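Local coordinates for ABC transporter substrate-binding protein (Rhizobium radiobacter, PDB 6TFX) that binds the opine mannopinic acid as the periplasmic solute-binding component of an ABC importer in a plant-pathogenic bacterium, at residues E13-L18 / Y201-N206; V330-V335 / L378-L383; V335-P340 / A368-M373. All blocks are in the same frame, centred on the assembly; numbering follows the deposited sequence.

Contact 1: E13-L18 / Y201-N206; sequences EDVTTL and YRFLNN
The phenyl ring of Phe203 lies against the backbone of Glu13-Val15, with one face taken by Asp14: its CA stands 3.7 Å from the centroid of the Phe203 ring and only 4° off the normal, a CH-pi contact directly over the centre. The chain then runs on over the ring's far end, where Asp14 C is 3.6 Å from Phe203 CZ. Glu13 O and Val15 N approach the ring obliquely. Of the valine branches it is CG2 that touches, with Val15 CG2 3.7 Å from Phe203 CZ. The first torsion of Phe203 sets CG beside the backbone N, anti to the carbonyl carbon (chi1 -64°). On the ring itself, CE1 lies in plane at the edge of the Tyr201 ring.

Asp14 gives the phenyl group little beyond its backbone. Its carboxylate plane stands 80° to the phenyl plane, and OD1 is occupied elsewhere: it accepts from Gly178 N, and more weakly from Val15 N (2.9 Å from Asp14 OD1). At the other end of the contact, Glu13 and Asn205 meet through their aliphatic parts, Glu13 CG lying 3.8 Å from Asn205 CB. The polar end of Asn205 turns to a different partner, ND2 donating to Gln338 O.

This is packing of a loop on the end of a strand. The loop of Glu13-Leu18 leads from strand 5-10 to helix 26-35, and Phe203 ends strand 198-203, which pairs in parallel with 5-10 and antiparallel with 180-185. Beyond the loop, Phe203 also touches Val10 of the first of these neighbours, Val181 of the second and Ser27 of helix 26-35.

Contact 2: V330-V335 / L378-L383; sequences VTVTMV and LSPIVL
Met334 and Val335 meet Ser379 and Ile381 where two strands of the family 5 solute-binding fold pass without pairing: strands 330-335 and 381-383 run 45° apart with axes 6.6 Å from each other at closest. A single direct hydrogen bond joins the two segments, from Val335 N to Ser379 OG (3.0 Å), nearly straight at 163°; Ser379 sits just ahead of the second strand. The same hydroxyl donates to Ile381 O within its own segment, so one serine oxygen bonds to both backbones and is fixed in rotation by doing so.

Around this polar centre the contact is mostly apolar. Met334 CG rests 3.8 Å from Ile381 CB, and the chain bends at chi3 (72°), which sets CE beside Ile381 O and near Leu383 CB. Val332 presents CG2, anti to its backbone N, to the proline ring: Val332 CG2 is 3.7 Å from Pro380 CG. That same ring packs closely on the strand, Pro380 CG lying 3.2 Å from Thr333 O.

Farther out, parallel pairing with strand 358-365 holds the first strand through backbone bonds of Val332 and Met334, while Phe262 touches both Val332 and Ile381. Leu383 packs on helix 340-353 through Leu345, Ala346 and Ile349. Val335 and Leu383 are linked by one water, which donates to Val335 O at 2.7 Å and accepts from Leu383 N.

Contact 3: V335-P340 / A368-M373; sequences VASQLP and AAWHQM. With N72 ((2~{R})-2-[[(3~{R},4~{R},5~{S})-3,4,5,6-tetrakis(oxidanyl)-2-oxidanylidene-hexyl]amino]pentanedioic acid), chain C.
Strand 335-337 and helix 368-373 run roughly antiparallel, 142° between their directions and 7.9 Å between their axes at closest, with Ser337 and Trp370 nearest in register. The helix follows the parallel beta-alpha-beta unit formed by strand 330-337, helix 340-353 and strand 358-365, and it packs on those two strands chiefly through the Trp370 indole.

Ser337 lies over one face of the indole: its CB is 3.8 Å from the centroid of the six-membered ring of Trp370, a CH-pi contact displaced toward the rim. At the indole edge, Trp370 NE1 donates to Val335 O (3.0 Å). The carbonyl oxygen lies near the ring plane, but the donor stands 55° out of the carbonyl plane and the bond is bent to 139°. Val335 CG1 packs against Trp370 CD1 as the two side chains pass in opposite directions, and it meets Met373 SD at 3.9 Å.

The Ser337 hydroxyl is turned anti to its backbone N, where OG accepts from Leu339 N in an ST turn and also bonds to His367 ND1. Leu339, whose N closes that turn, and His371 both line the mannopinic acid pocket. Trp370 CZ3 sits over one face of the His371 imidazole toward its rim, and Arg375 NH1 bonds to ND1. In the plane of that ring, at its edge, His371 NE2 donates to ligand atom O at 2.8 Å.

In the fold
Contact 3 joins the other two. It shares Val335 and strand 330-337 with contact 2 and is nested inside the chain loop that contact 2 closes; their centres are 12 Å apart, and Leu383 O meets Trp370 CZ2 at 3.2 Å. Contact 1 comes earlier in the chain, its centre 13 Å from that of contact 3, and packs on it where Asn205 O lies 3.2 Å from Pro340 CG. Contacts 1 and 2 do not touch, their nearest atoms being about 12 Å apart. Mannopinic acid is reached directly from contact 3. The side chain of Leu383 is about 7 Å from the bound mannopinic acid. The side chain of Asn205 is about 10 Å from the bound mannopinic acid.

Contact 1: E13-L18 / Y201-N206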
loop_
_atom_site.group_PDB
_atom_site.type_symbol
_atom_site.label_atom_id
_atom_site.label_comp_id
_atom_site.label_asym_id
_atom_site.label_seq_id
_atom_site.Cartn_x
_atom_site.Cartn_y
_atom_site.Cartn_z
ATOM N N GLU A 13 15.253 -5.295 -1.315
ATOM C CA GLU A 13 16.676 -5.216 -1.614
ATOM C C GLU A 13 17.333 -3.996 -0.995
ATOM O O GLU A 13 18.541 -4.046 -0.740
ATOM C CB GLU A 13 16.935 -5.285 -3.135
ATOM C CG GLU A 13 16.418 -6.589 -3.749
ATOM C CD GLU A 13 16.859 -6.915 -5.167
ATOM O OE1 GLU A 13 18.053 -6.687 -5.475
ATOM O OE2 GLU A 13 16.018 -7.390 -5.973
ATOM N N ASP A 14 16.558 -2.909 -0.716
ATOM C CA ASP A 14 17.137 -1.683 -0.148
ATOM C C ASP A 14 16.041 -0.677 0.187
ATOM O O ASP A 14 14.869 -0.909 -0.112
ATOM C CB ASP A 14 18.092 -1.022 -1.192
ATOM C CG ASP A 14 19.171 -0.054 -0.691
ATOM O OD1 ASP A 14 19.324 0.102 0.556
ATOM O OD2 ASP A 14 19.863 0.554 -1.542
ATOM N N VAL A 15 16.444 0.435 0.806
ATOM C CA VAL A 15 15.608 1.599 1.095
ATOM C C VAL A 15 15.551 2.391 -0.212
ATOM O O VAL A 15 16.602 2.586 -0.829
ATOM C CB VAL A 15 16.304 2.516 2.161
ATOM C CG1 VAL A 15 15.654 3.906 2.241
ATOM C CG2 VAL A 15 16.339 1.863 3.522
ATOM N N THR A 16 14.375 2.925 -0.588
ATOM C CA THR A 16 14.297 3.841 -1.723
ATOM C C THR A 16 14.023 5.227 -1.164
ATOM O O THR A 16 14.805 6.138 -1.409
ATOM C CB THR A 16 13.276 3.395 -2.767
ATOM O OG1 THR A 16 13.656 2.081 -3.184
ATOM C CG2 THR A 16 13.242 4.333 -3.981
ATOM N N THR A 17 12.924 5.388 -0.402
ATOM C CA THR A 17 12.647 6.696 0.181
ATOM C C THR A 17 11.980 6.569 1.520
ATOM O O THR A 17 11.026 5.786 1.663
ATOM C CB THR A 17 11.846 7.616 -0.751
ATOM O OG1 THR A 17 11.479 8.801 -0.027
ATOM C CG2 THR A 17 10.591 6.955 -1.307
ATOM N N LEU A 18 12.472 7.351 2.485
ATOM C CA LEU A 18 11.858 7.403 3.804
ATOM C C LEU A 18 11.160 8.750 4.012
ATOM O O LEU A 18 10.785 9.090 5.137
ATOM C CB LEU A 18 12.834 7.007 4.941
ATOM C CG LEU A 18 13.411 5.574 4.822
ATOM C CD1 LEU A 18 14.416 5.285 5.927
ATOM C CD2 LEU A 18 12.304 4.531 4.800
ATOM N N TYR A 201 16.807 -4.116 10.691
ATOM C CA TYR A 201 15.858 -4.352 9.606
ATOM C C TYR A 201 16.673 -4.815 8.415
ATOM O O TYR A 201 17.335 -4.012 7.757
ATOM C CB TYR A 201 15.122 -3.041 9.345
ATOM C CG TYR A 201 13.975 -3.125 8.366
ATOM C CD1 TYR A 201 14.177 -2.900 7.009
ATOM C CD2 TYR A 201 12.672 -3.336 8.807
ATOM C CE1 TYR A 201 13.116 -2.898 6.109
ATOM C CE2 TYR A 201 11.592 -3.311 7.918
ATOM C CZ TYR A 201 11.822 -3.117 6.566
ATOM O OH TYR A 201 10.781 -3.097 5.673
ATOM N N ARG A 202 16.674 -6.128 8.194
ATOM C CA ARG A 202 17.512 -6.790 7.191
ATOM C C ARG A 202 16.851 -7.014 5.841
ATOM O O ARG A 202 15.763 -7.592 5.779
ATOM C CB ARG A 202 18.027 -8.125 7.737
ATOM C CG ARG A 202 19.002 -7.970 8.903
ATOM C CD ARG A 202 19.632 -9.295 9.306
ATOM N NE ARG A 202 20.428 -9.892 8.231
ATOM C CZ ARG A 202 20.782 -11.176 8.183
ATOM N NH1 ARG A 202 20.426 -12.008 9.154
ATOM N NH2 ARG A 202 21.494 -11.635 7.163
ATOM N N PHE A 203 17.564 -6.629 4.763
ATOM C CA PHE A 203 17.113 -6.811 3.383
ATOM C C PHE A 203 17.495 -8.209 2.926
ATOM O O PHE A 203 18.684 -8.515 2.756
ATOM C CB PHE A 203 17.716 -5.734 2.474
ATOM C CG PHE A 203 17.236 -4.357 2.866
ATOM C CD1 PHE A 203 15.888 -4.029 2.795
ATOM C CD2 PHE A 203 18.132 -3.386 3.297
ATOM C CE1 PHE A 203 15.443 -2.760 3.167
ATOM C CE2 PHE A 203 17.689 -2.116 3.657
ATOM C CZ PHE A 203 16.345 -1.815 3.606
ATOM N N LEU A 204 16.507 -9.106 2.890
ATOM C CA LEU A 204 16.750 -10.503 2.523
ATOM C C LEU A 204 15.717 -10.905 1.500
ATOM O O LEU A 204 14.802 -11.682 1.798
ATOM C CB LEU A 204 16.705 -11.427 3.769
ATOM C CG LEU A 204 17.871 -11.273 4.749
ATOM C CD1 LEU A 204 17.518 -11.833 6.109
ATOM C CD2 LEU A 204 19.145 -11.971 4.223
ATOM N N ASN A 205 15.851 -10.348 0.276
ATOM C CA ASN A 205 14.900 -10.624 -0.801
ATOM C C ASN A 205 14.849 -12.100 -1.205
ATOM O O ASN A 205 13.785 -12.582 -1.559
ATOM C CB ASN A 205 15.179 -9.755 -2.033
ATOM C CG ASN A 205 13.934 -9.580 -2.889
ATOM O OD1 ASN A 205 12.883 -9.137 -2.412
ATOM N ND2 ASN A 205 14.031 -9.909 -4.185
ATOM N N ASN A 206 15.982 -12.826 -1.098
ATOM C CA ASN A 206 16.030 -14.247 -1.445
ATOM C C ASN A 206 15.326 -15.054 -0.350
ATOM O O ASN A 206 15.770 -15.050 0.804
ATOM C CB ASN A 206 17.468 -14.699 -1.632
ATOM C CG ASN A 206 17.559 -16.151 -2.031
ATOM O OD1 ASN A 206 17.619 -17.046 -1.183
ATOM N ND2 ASN A 206 17.542 -16.414 -3.328
#

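Contact 2: V330-V335 / L378-L383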
loop_
_atom_site.group_PDB
_atom_site.type_symbol
_atom_site.label_atom_id
_atom_site.label_comp_id
_atom_site.label_asym_id
_atom_site.label_seq_id
_atom_site.Cartn_x
_atom_site.Cartn_y
_atom_site.Cartn_z
ATOM N N VAL A 330 -0.670 -14.152 -29.570
ATOM C CA VAL A 330 -0.079 -12.848 -29.248
ATOM C C VAL A 330 1.138 -13.057 -28.355
ATOM O O VAL A 330 1.094 -13.860 -27.420
ATOM C CB VAL A 330 -1.135 -11.938 -28.539
ATOM C CG1 VAL A 330 -0.503 -10.685 -27.926
ATOM C CG2 VAL A 330 -2.247 -11.533 -29.509
ATOM N N THR A 331 2.215 -12.303 -28.625
ATOM C CA THR A 331 3.381 -12.318 -27.748
ATOM C C THR A 331 3.471 -10.937 -27.126
ATOM O O THR A 331 3.185 -9.939 -27.797
ATOM C CB THR A 331 4.654 -12.673 -28.522
ATOM O OG1 THR A 331 4.912 -11.653 -29.508
ATOM C CG2 THR A 331 4.524 -14.042 -29.215
ATOM N N VAL A 332 3.873 -10.875 -25.859
ATOM C CA VAL A 332 3.985 -9.569 -25.196
ATOM C C VAL A 332 5.096 -9.645 -24.156
ATOM O O VAL A 332 5.250 -10.672 -23.497
ATOM C CB VAL A 332 2.594 -9.154 -24.583
ATOM C CG1 VAL A 332 1.930 -10.279 -23.798
ATOM C CG2 VAL A 332 2.668 -7.865 -23.763
ATOM N N THR A 333 5.856 -8.565 -24.010
ATOM C CA THR A 333 6.900 -8.452 -22.984
ATOM C C THR A 333 6.360 -7.511 -21.903
ATOM O O THR A 333 5.937 -6.397 -22.205
ATOM C CB THR A 333 8.207 -7.922 -23.568
ATOM O OG1 THR A 333 8.783 -8.901 -24.447
ATOM C CG2 THR A 333 9.224 -7.532 -22.488
ATOM N N MET A 334 6.407 -7.958 -20.653
ATOM C CA MET A 334 5.997 -7.166 -19.503
ATOM C C MET A 334 7.212 -6.946 -18.626
ATOM O O MET A 334 7.998 -7.867 -18.421
ATOM C CB MET A 334 5.023 -7.969 -18.657
ATOM C CG MET A 334 3.616 -7.830 -19.068
ATOM S SD MET A 334 2.712 -9.017 -18.061
ATOM C CE MET A 334 2.766 -8.232 -16.473
ATOM N N VAL A 335 7.340 -5.752 -18.067
ATOM C CA VAL A 335 8.380 -5.460 -17.100
ATOM C C VAL A 335 7.779 -5.976 -15.779
ATOM O O VAL A 335 6.678 -5.565 -15.387
ATOM C CB VAL A 335 8.709 -3.948 -17.040
ATOM C CG1 VAL A 335 9.894 -3.710 -16.122
ATOM C CG2 VAL A 335 9.001 -3.391 -18.437
ATOM N N LEU A 378 6.419 2.349 -19.183
ATOM C CA LEU A 378 7.331 1.484 -19.931
ATOM C C LEU A 378 6.851 0.053 -20.104
ATOM O O LEU A 378 7.501 -0.696 -20.839
ATOM C CB LEU A 378 8.743 1.514 -19.323
ATOM C CG LEU A 378 9.462 2.872 -19.410
ATOM C CD1 LEU A 378 10.756 2.872 -18.637
ATOM C CD2 LEU A 378 9.741 3.284 -20.862
ATOM N N SER A 379 5.737 -0.336 -19.451
ATOM C CA SER A 379 5.249 -1.715 -19.615
ATOM C C SER A 379 3.828 -1.705 -20.225
ATOM O O SER A 379 2.979 -0.926 -19.749
ATOM C CB SER A 379 5.222 -2.451 -18.274
ATOM O OG SER A 379 5.024 -3.848 -18.462
ATOM N N PRO A 380 3.530 -2.593 -21.202
ATOM C CA PRO A 380 2.175 -2.603 -21.813
ATOM C C PRO A 380 1.099 -3.156 -20.887
ATOM O O PRO A 380 -0.099 -2.924 -21.101
ATOM C CB PRO A 380 2.339 -3.516 -23.028
ATOM C CG PRO A 380 3.477 -4.422 -22.674
ATOM C CD PRO A 380 4.431 -3.548 -21.887
ATOM N N ILE A 381 1.518 -3.981 -19.921
ATOM C CA ILE A 381 0.637 -4.557 -18.914
ATOM C C ILE A 381 1.422 -4.450 -17.626
ATOM O O ILE A 381 2.621 -4.663 -17.634
ATOM C CB ILE A 381 0.290 -6.036 -19.214
ATOM C CG1 ILE A 381 -0.409 -6.172 -20.590
ATOM C CG2 ILE A 381 -0.633 -6.604 -18.088
ATOM C CD1 ILE A 381 -0.507 -7.726 -21.068
ATOM N N VAL A 382 0.747 -4.133 -16.527
ATOM C CA VAL A 382 1.399 -3.987 -15.226
ATOM C C VAL A 382 0.704 -4.878 -14.217
ATOM O O VAL A 382 -0.496 -4.706 -13.986
ATOM C CB VAL A 382 1.354 -2.487 -14.769
ATOM C CG1 VAL A 382 1.891 -2.335 -13.342
ATOM C CG2 VAL A 382 2.128 -1.572 -15.738
ATOM N N LEU A 383 1.440 -5.818 -13.615
ATOM C CA LEU A 383 0.883 -6.674 -12.560
ATOM C C LEU A 383 1.219 -5.912 -11.250
ATOM O O LEU A 383 2.391 -5.890 -10.827
ATOM C CB LEU A 383 1.550 -8.071 -12.596
ATOM C CG LEU A 383 1.191 -8.972 -11.403
ATOM C CD1 LEU A 383 -0.297 -9.260 -11.371
ATOM C CD2 LEU A 383 2.015 -10.253 -11.439
HETATM O O HOH W 1 4.329 -5.978 -14.023
#

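Contact 3: V335-P340 / A368-M373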
loop_
_atom_site.group_PDB
_atom_site.type_symbol
_atom_site.label_atom_id
_atom_site.label_comp_id
_atom_site.label_asym_id
_atom_site.label_seq_id
_atom_site.Cartn_x
_atom_site.Cartn_y
_atom_site.Cartn_z
ATOM N N VAL A 335 7.340 -5.752 -18.067
ATOM C CA VAL A 335 8.380 -5.460 -17.100
ATOM C C VAL A 335 7.779 -5.976 -15.779
ATOM O O VAL A 335 6.678 -5.565 -15.387
ATOM C CB VAL A 335 8.709 -3.948 -17.040
ATOM C CG1 VAL A 335 9.894 -3.710 -16.122
ATOM C CG2 VAL A 335 9.001 -3.391 -18.437
ATOM N N ALA A 336 8.480 -6.904 -15.134
ATOM C CA ALA A 336 7.953 -7.592 -13.959
ATOM C C ALA A 336 8.810 -7.398 -12.726
ATOM O O ALA A 336 10.027 -7.560 -12.788
ATOM C CB ALA A 336 7.805 -9.080 -14.264
ATOM N N SER A 337 8.182 -7.097 -11.591
ATOM C CA SER A 337 8.943 -6.941 -10.354
ATOM C C SER A 337 9.609 -8.254 -9.885
ATOM O O SER A 337 9.018 -9.335 -10.005
ATOM C CB SER A 337 8.027 -6.458 -9.237
ATOM O OG SER A 337 8.713 -6.495 -7.997
ATOM N N GLN A 338 10.808 -8.116 -9.280
ATOM C CA GLN A 338 11.552 -9.207 -8.657
ATOM C C GLN A 338 11.172 -9.391 -7.172
ATOM O O GLN A 338 11.777 -10.233 -6.491
ATOM C CB GLN A 338 13.065 -9.061 -8.843
ATOM C CG GLN A 338 13.485 -9.432 -10.258
ATOM C CD GLN A 338 14.963 -9.290 -10.452
ATOM O OE1 GLN A 338 15.534 -8.229 -10.216
ATOM N NE2 GLN A 338 15.618 -10.363 -10.880
ATOM N N LEU A 339 10.151 -8.648 -6.671
ATOM C CA LEU A 339 9.613 -8.931 -5.322
ATOM C C LEU A 339 9.131 -10.387 -5.444
ATOM O O LEU A 339 8.406 -10.696 -6.390
ATOM C CB LEU A 339 8.429 -7.998 -5.009
ATOM C CG LEU A 339 7.747 -8.215 -3.655
ATOM C CD1 LEU A 339 8.670 -7.846 -2.506
ATOM C CD2 LEU A 339 6.463 -7.391 -3.577
ATOM N N PRO A 340 9.580 -11.334 -4.587
ATOM C CA PRO A 340 9.295 -12.755 -4.880
ATOM C C PRO A 340 7.837 -13.147 -5.058
ATOM O O PRO A 340 7.548 -14.006 -5.913
ATOM C CB PRO A 340 9.949 -13.511 -3.723
ATOM C CG PRO A 340 11.051 -12.593 -3.264
ATOM C CD PRO A 340 10.513 -11.191 -3.445
ATOM N N ALA A 368 11.932 -1.721 -6.466
ATOM C CA ALA A 368 11.839 -0.253 -6.436
ATOM C C ALA A 368 12.090 0.365 -7.818
ATOM O O ALA A 368 11.392 1.326 -8.200
ATOM C CB ALA A 368 12.806 0.312 -5.418
ATOM N N ALA A 369 13.045 -0.208 -8.584
ATOM C CA ALA A 369 13.331 0.260 -9.950
ATOM C C ALA A 369 12.114 0.009 -10.850
ATOM O O ALA A 369 11.816 0.817 -11.736
ATOM C CB ALA A 369 14.538 -0.479 -10.514
ATOM N N TRP A 370 11.441 -1.157 -10.656
ATOM C CA TRP A 370 10.248 -1.517 -11.422
ATOM C C TRP A 370 9.139 -0.469 -11.145
ATOM O O TRP A 370 8.513 0.001 -12.093
ATOM C CB TRP A 370 9.798 -2.915 -11.013
ATOM C CG TRP A 370 8.440 -3.309 -11.510
ATOM C CD1 TRP A 370 8.108 -3.753 -12.762
ATOM C CD2 TRP A 370 7.234 -3.309 -10.744
ATOM N NE1 TRP A 370 6.763 -4.058 -12.813
ATOM C CE2 TRP A 370 6.204 -3.809 -11.581
ATOM C CE3 TRP A 370 6.928 -2.967 -9.414
ATOM C CZ2 TRP A 370 4.878 -3.956 -11.135
ATOM C CZ3 TRP A 370 5.639 -3.166 -8.952
ATOM C CH2 TRP A 370 4.616 -3.621 -9.818
ATOM N N HIS A 371 8.948 -0.075 -9.867
ATOM C CA HIS A 371 7.969 0.963 -9.505
ATOM C C HIS A 371 8.236 2.255 -10.284
ATOM O O HIS A 371 7.300 2.927 -10.677
ATOM C CB HIS A 371 8.031 1.272 -7.991
ATOM C CG HIS A 371 7.080 0.456 -7.193
ATOM N ND1 HIS A 371 5.745 0.813 -7.088
ATOM C CD2 HIS A 371 7.279 -0.696 -6.507
ATOM C CE1 HIS A 371 5.175 -0.123 -6.329
ATOM N NE2 HIS A 371 6.052 -1.047 -5.958
ATOM N N GLN A 372 9.512 2.605 -10.483
ATOM C CA GLN A 372 9.856 3.817 -11.238
ATOM C C GLN A 372 9.549 3.604 -12.731
ATOM O O GLN A 372 9.009 4.495 -13.373
ATOM C CB GLN A 372 11.347 4.119 -11.041
ATOM C CG GLN A 372 11.775 5.460 -11.611
ATOM C CD GLN A 372 13.242 5.695 -11.379
ATOM O OE1 GLN A 372 14.075 5.356 -12.217
ATOM N NE2 GLN A 372 13.595 6.279 -10.238
ATOM N N MET A 373 9.907 2.424 -13.280
ATOM C CA MET A 373 9.697 2.121 -14.701
ATOM C C MET A 373 8.243 2.129 -15.092
ATOM O O MET A 373 7.887 2.741 -16.091
ATOM C CB MET A 373 10.320 0.781 -15.086
ATOM C CG MET A 373 11.821 0.823 -15.087
ATOM S SD MET A 373 12.465 -0.755 -15.717
ATOM C CE MET A 373 12.087 -0.640 -17.410
HETATM O OAB N72 C . 1.830 -12.310 -4.541
HETATM C CAF N72 C . 1.423 -10.934 -4.682
HETATM C CAG N72 C . 2.423 -9.842 -4.177
HETATM O OAC N72 C . 3.420 -10.347 -3.349
HETATM C CAH N72 C . 1.687 -8.563 -3.771
HETATM O OAM N72 C . 0.326 -8.540 -3.568
HETATM C CAI N72 C . 1.895 -7.552 -2.661
HETATM O OAD N72 C . 2.444 -8.171 -1.519
HETATM C CAJ N72 C . 2.537 -6.280 -3.160
HETATM O OAE N72 C . 2.397 -5.982 -4.374
HETATM C CAK N72 C . 3.394 -5.407 -2.200
HETATM N N N72 C . 2.740 -4.152 -1.913
HETATM C CA N72 C . 3.280 -2.911 -2.321
HETATM C C N72 C . 4.400 -2.909 -3.324
HETATM O O N72 C . 4.427 -2.834 -4.617
HETATM C CB N72 C . 2.146 -1.915 -2.580
HETATM C CG N72 C . 2.386 -0.725 -3.510
HETATM C CD N72 C . 1.519 0.491 -3.174
HETATM O OE1 N72 C . 1.134 0.732 -1.985
HETATM O OE2 N72 C . 1.203 1.269 -4.102
HETATM O OXT N72 C . 5.407 -2.935 -2.593
#